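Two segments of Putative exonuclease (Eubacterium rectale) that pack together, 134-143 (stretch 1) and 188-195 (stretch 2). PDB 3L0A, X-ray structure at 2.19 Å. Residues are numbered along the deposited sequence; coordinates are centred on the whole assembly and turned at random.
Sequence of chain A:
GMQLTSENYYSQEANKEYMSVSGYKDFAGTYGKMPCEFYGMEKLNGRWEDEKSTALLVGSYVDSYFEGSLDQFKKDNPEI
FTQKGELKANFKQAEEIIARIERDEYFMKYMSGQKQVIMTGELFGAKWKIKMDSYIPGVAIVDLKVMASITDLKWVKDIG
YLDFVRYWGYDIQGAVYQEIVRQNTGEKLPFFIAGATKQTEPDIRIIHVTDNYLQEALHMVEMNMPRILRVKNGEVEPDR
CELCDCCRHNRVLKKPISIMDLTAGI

Stretch 1 (134-143) SYIPGVAIVD
Stretch 2 188-195: KLPFFIAG

Four backbone hydrogen bonds join strand 140-143 to the partner strand 191-195 and to Pro 190 just before it, in parallel register. Ile 141 N donates to Pro 190 O (3.2 Å), Phe 192 N to Ile 141 O (3.0 Å), Asp 143 N to Phe 192 O (3.0 Å) and Ala 194 N to Asp 143 O (2.8 Å), all with N-H...O angles of 161-173°. Ile 141 and Asp 143 thus use both N and O across the pair, as does Phe 192 on the partner strand. Ile 141 pairs with Phe 191, Val 142 with Phe 192 and Asp 143 with Ile 193, at CA-CA distances of 5.1, 4.9 and 4.9 Å. The N-to-C directions diverge by 30° (signed crossing angle -30°), and phi/psi values are extended, for example -113/123 at Ile 141 and -124/136 at Phe 192, with Ala 140 at -168/155 and Ala 194 at -99/95. The carbonyls of Ile 141, Phe 192 and Asp 143 also receive CA-H...O contacts, including Val 142 CA to Phe 192 O at 3.3 Å.

Within stretch 1, a hairpin doubles the chain back: Ile 136 N bonds Ala 140 O (2.9 Å) and Ala 140 N bonds Ile 136 O (3.1 Å). Gly 138 lies in its turn with positive phi (73/8).

Side chains alternate between the sheet faces. On the face of Ile 141 (m, t), Phe 191 and Asp 143 (t), the end of the Phe 191 side chain (t, chi2 76°) comes nearer stretch 1, bringing CD1 to 3.8 Å from Ile 141 CG2 and CZ to 4.0 Å from Asp 143 CB. On the other face, Val 142 (t) sets CG1 3.9 Å from Ala 194 CB, while Phe 192 (m, chi2 90°) places CE1 3.9 Å from Ala 140 CB.

Before the strand, Leu 189 (m, t) points toward the hairpin. Its CD1 meets the edge of the Tyr 135 ring (t) at CE1, 3.8 Å away, and its CD2 lies 3.3 Å from Val 139 N.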

# COMPACT_ATOMS: atom_id res chain seq x y z
N SER A 134 1.92 -33.68 -2.64
CA SER A 134 2.32 -34.63 -3.72
C SER A 134 3.57 -35.38 -3.27
O SER A 134 4.65 -34.78 -3.20
CB SER A 134 2.58 -33.85 -5.04
OG SER A 134 3.25 -34.59 -6.04
N TYR A 135 3.43 -36.68 -2.97
CA TYR A 135 4.50 -37.53 -2.43
C TYR A 135 4.82 -38.60 -3.44
O TYR A 135 3.92 -39.36 -3.83
CB TYR A 135 4.07 -38.16 -1.08
CG TYR A 135 4.83 -39.37 -0.57
CD1 TYR A 135 6.20 -39.34 -0.37
CD2 TYR A 135 4.16 -40.55 -0.21
CE1 TYR A 135 6.91 -40.48 0.13
CE2 TYR A 135 4.85 -41.68 0.30
CZ TYR A 135 6.23 -41.65 0.48
OH TYR A 135 6.94 -42.77 0.96
N ILE A 136 6.08 -38.64 -3.87
CA ILE A 136 6.55 -39.63 -4.82
C ILE A 136 7.43 -40.61 -4.04
O ILE A 136 8.52 -40.25 -3.63
CB ILE A 136 7.36 -39.00 -5.99
CG1 ILE A 136 6.50 -38.02 -6.79
CG2 ILE A 136 7.87 -40.09 -6.92
CD1 ILE A 136 7.28 -36.85 -7.47
N PRO A 137 6.92 -41.83 -3.80
CA PRO A 137 7.65 -42.71 -2.87
C PRO A 137 9.06 -43.01 -3.37
O PRO A 137 9.24 -43.34 -4.54
CB PRO A 137 6.79 -44.00 -2.84
CG PRO A 137 5.41 -43.55 -3.30
CD PRO A 137 5.65 -42.42 -4.27
N GLY A 138 10.03 -42.85 -2.47
CA GLY A 138 11.43 -43.07 -2.80
C GLY A 138 12.09 -42.02 -3.67
O GLY A 138 13.24 -42.21 -4.08
N VAL A 139 11.41 -40.90 -3.94
CA VAL A 139 12.01 -39.83 -4.77
C VAL A 139 11.84 -38.39 -4.21
O VAL A 139 12.81 -37.64 -4.15
CB VAL A 139 11.63 -39.93 -6.32
CG1 VAL A 139 11.21 -41.41 -6.76
CG2 VAL A 139 10.58 -38.99 -6.70
N ALA A 140 10.65 -37.98 -3.78
CA ALA A 140 10.48 -36.59 -3.37
C ALA A 140 9.21 -36.31 -2.65
O ALA A 140 8.22 -37.00 -2.84
CB ALA A 140 10.57 -35.67 -4.57
N ILE A 141 9.27 -35.25 -1.84
CA ILE A 141 8.16 -34.64 -1.12
C ILE A 141 7.97 -33.26 -1.74
O ILE A 141 8.91 -32.44 -1.78
CB ILE A 141 8.53 -34.46 0.38
CG1 ILE A 141 8.95 -35.80 1.00
CG2 ILE A 141 7.36 -33.92 1.14
CD1 ILE A 141 9.81 -35.66 2.27
N VAL A 142 6.76 -32.99 -2.24
CA VAL A 142 6.48 -31.75 -2.97
C VAL A 142 5.32 -31.08 -2.23
O VAL A 142 4.34 -31.73 -1.82
CB VAL A 142 6.13 -32.02 -4.47
CG1 VAL A 142 5.98 -30.75 -5.28
CG2 VAL A 142 7.22 -32.88 -5.16
N ASP A 143 5.45 -29.77 -2.05
CA ASP A 143 4.39 -28.96 -1.50
C ASP A 143 4.04 -27.84 -2.46
O ASP A 143 4.93 -27.07 -2.86
CB ASP A 143 4.80 -28.35 -0.18
CG ASP A 143 3.62 -28.11 0.71
OD1 ASP A 143 3.22 -29.08 1.39
OD2 ASP A 143 3.05 -27.02 0.66
N LYS A 188 15.52 -40.88 3.27
CA LYS A 188 15.63 -39.44 3.41
C LYS A 188 15.44 -38.74 2.06
O LYS A 188 16.36 -38.74 1.23
CB LYS A 188 16.99 -39.03 4.01
CG LYS A 188 17.08 -37.46 4.15
CD LYS A 188 17.80 -36.97 5.42
CE LYS A 188 19.12 -36.21 5.15
NZ LYS A 188 19.40 -35.29 6.33
N LEU A 189 14.26 -38.11 1.87
CA LEU A 189 13.90 -37.55 0.56
C LEU A 189 14.08 -36.04 0.51
O LEU A 189 13.86 -35.35 1.52
CB LEU A 189 12.45 -37.91 0.14
CG LEU A 189 12.05 -39.39 -0.05
CD1 LEU A 189 10.57 -39.52 -0.42
CD2 LEU A 189 12.93 -40.11 -1.09
N PRO A 190 14.44 -35.51 -0.69
CA PRO A 190 14.51 -34.08 -0.94
C PRO A 190 13.14 -33.39 -0.91
O PRO A 190 12.10 -34.02 -1.20
CB PRO A 190 15.13 -34.01 -2.35
CG PRO A 190 14.77 -35.25 -2.99
CD PRO A 190 14.72 -36.28 -1.91
N PHE A 191 13.14 -32.09 -0.58
CA PHE A 191 11.93 -31.32 -0.43
C PHE A 191 11.94 -30.19 -1.45
O PHE A 191 12.92 -29.44 -1.55
CB PHE A 191 11.84 -30.78 0.99
CG PHE A 191 10.58 -30.02 1.27
CD1 PHE A 191 9.39 -30.70 1.49
CD2 PHE A 191 10.58 -28.63 1.32
CE1 PHE A 191 8.21 -30.01 1.70
CE2 PHE A 191 9.43 -27.95 1.56
CZ PHE A 191 8.23 -28.63 1.77
N PHE A 192 10.85 -30.13 -2.21
CA PHE A 192 10.59 -29.13 -3.24
C PHE A 192 9.27 -28.41 -2.97
O PHE A 192 8.27 -29.05 -2.63
CB PHE A 192 10.47 -29.79 -4.59
CG PHE A 192 11.68 -30.57 -5.02
CD1 PHE A 192 11.81 -31.91 -4.70
CD2 PHE A 192 12.68 -29.95 -5.78
CE1 PHE A 192 12.95 -32.64 -5.10
CE2 PHE A 192 13.80 -30.69 -6.22
CZ PHE A 192 13.93 -32.03 -5.87
N ILE A 193 9.29 -27.09 -3.12
CA ILE A 193 8.09 -26.27 -3.18
C ILE A 193 7.75 -26.03 -4.63
O ILE A 193 8.60 -25.61 -5.43
CB ILE A 193 8.31 -24.94 -2.45
CG1 ILE A 193 8.39 -25.20 -0.93
CG2 ILE A 193 7.18 -23.96 -2.77
CD1 ILE A 193 9.02 -24.08 -0.12
N ALA A 194 6.52 -26.35 -5.00
CA ALA A 194 6.06 -26.11 -6.36
C ALA A 194 5.27 -24.82 -6.27
O ALA A 194 4.09 -24.82 -5.90
CB ALA A 194 5.18 -27.29 -6.85
N GLY A 195 5.92 -23.70 -6.55
CA GLY A 195 5.30 -22.40 -6.39
C GLY A 195 4.65 -21.82 -7.63
O GLY A 195 5.22 -21.90 -8.75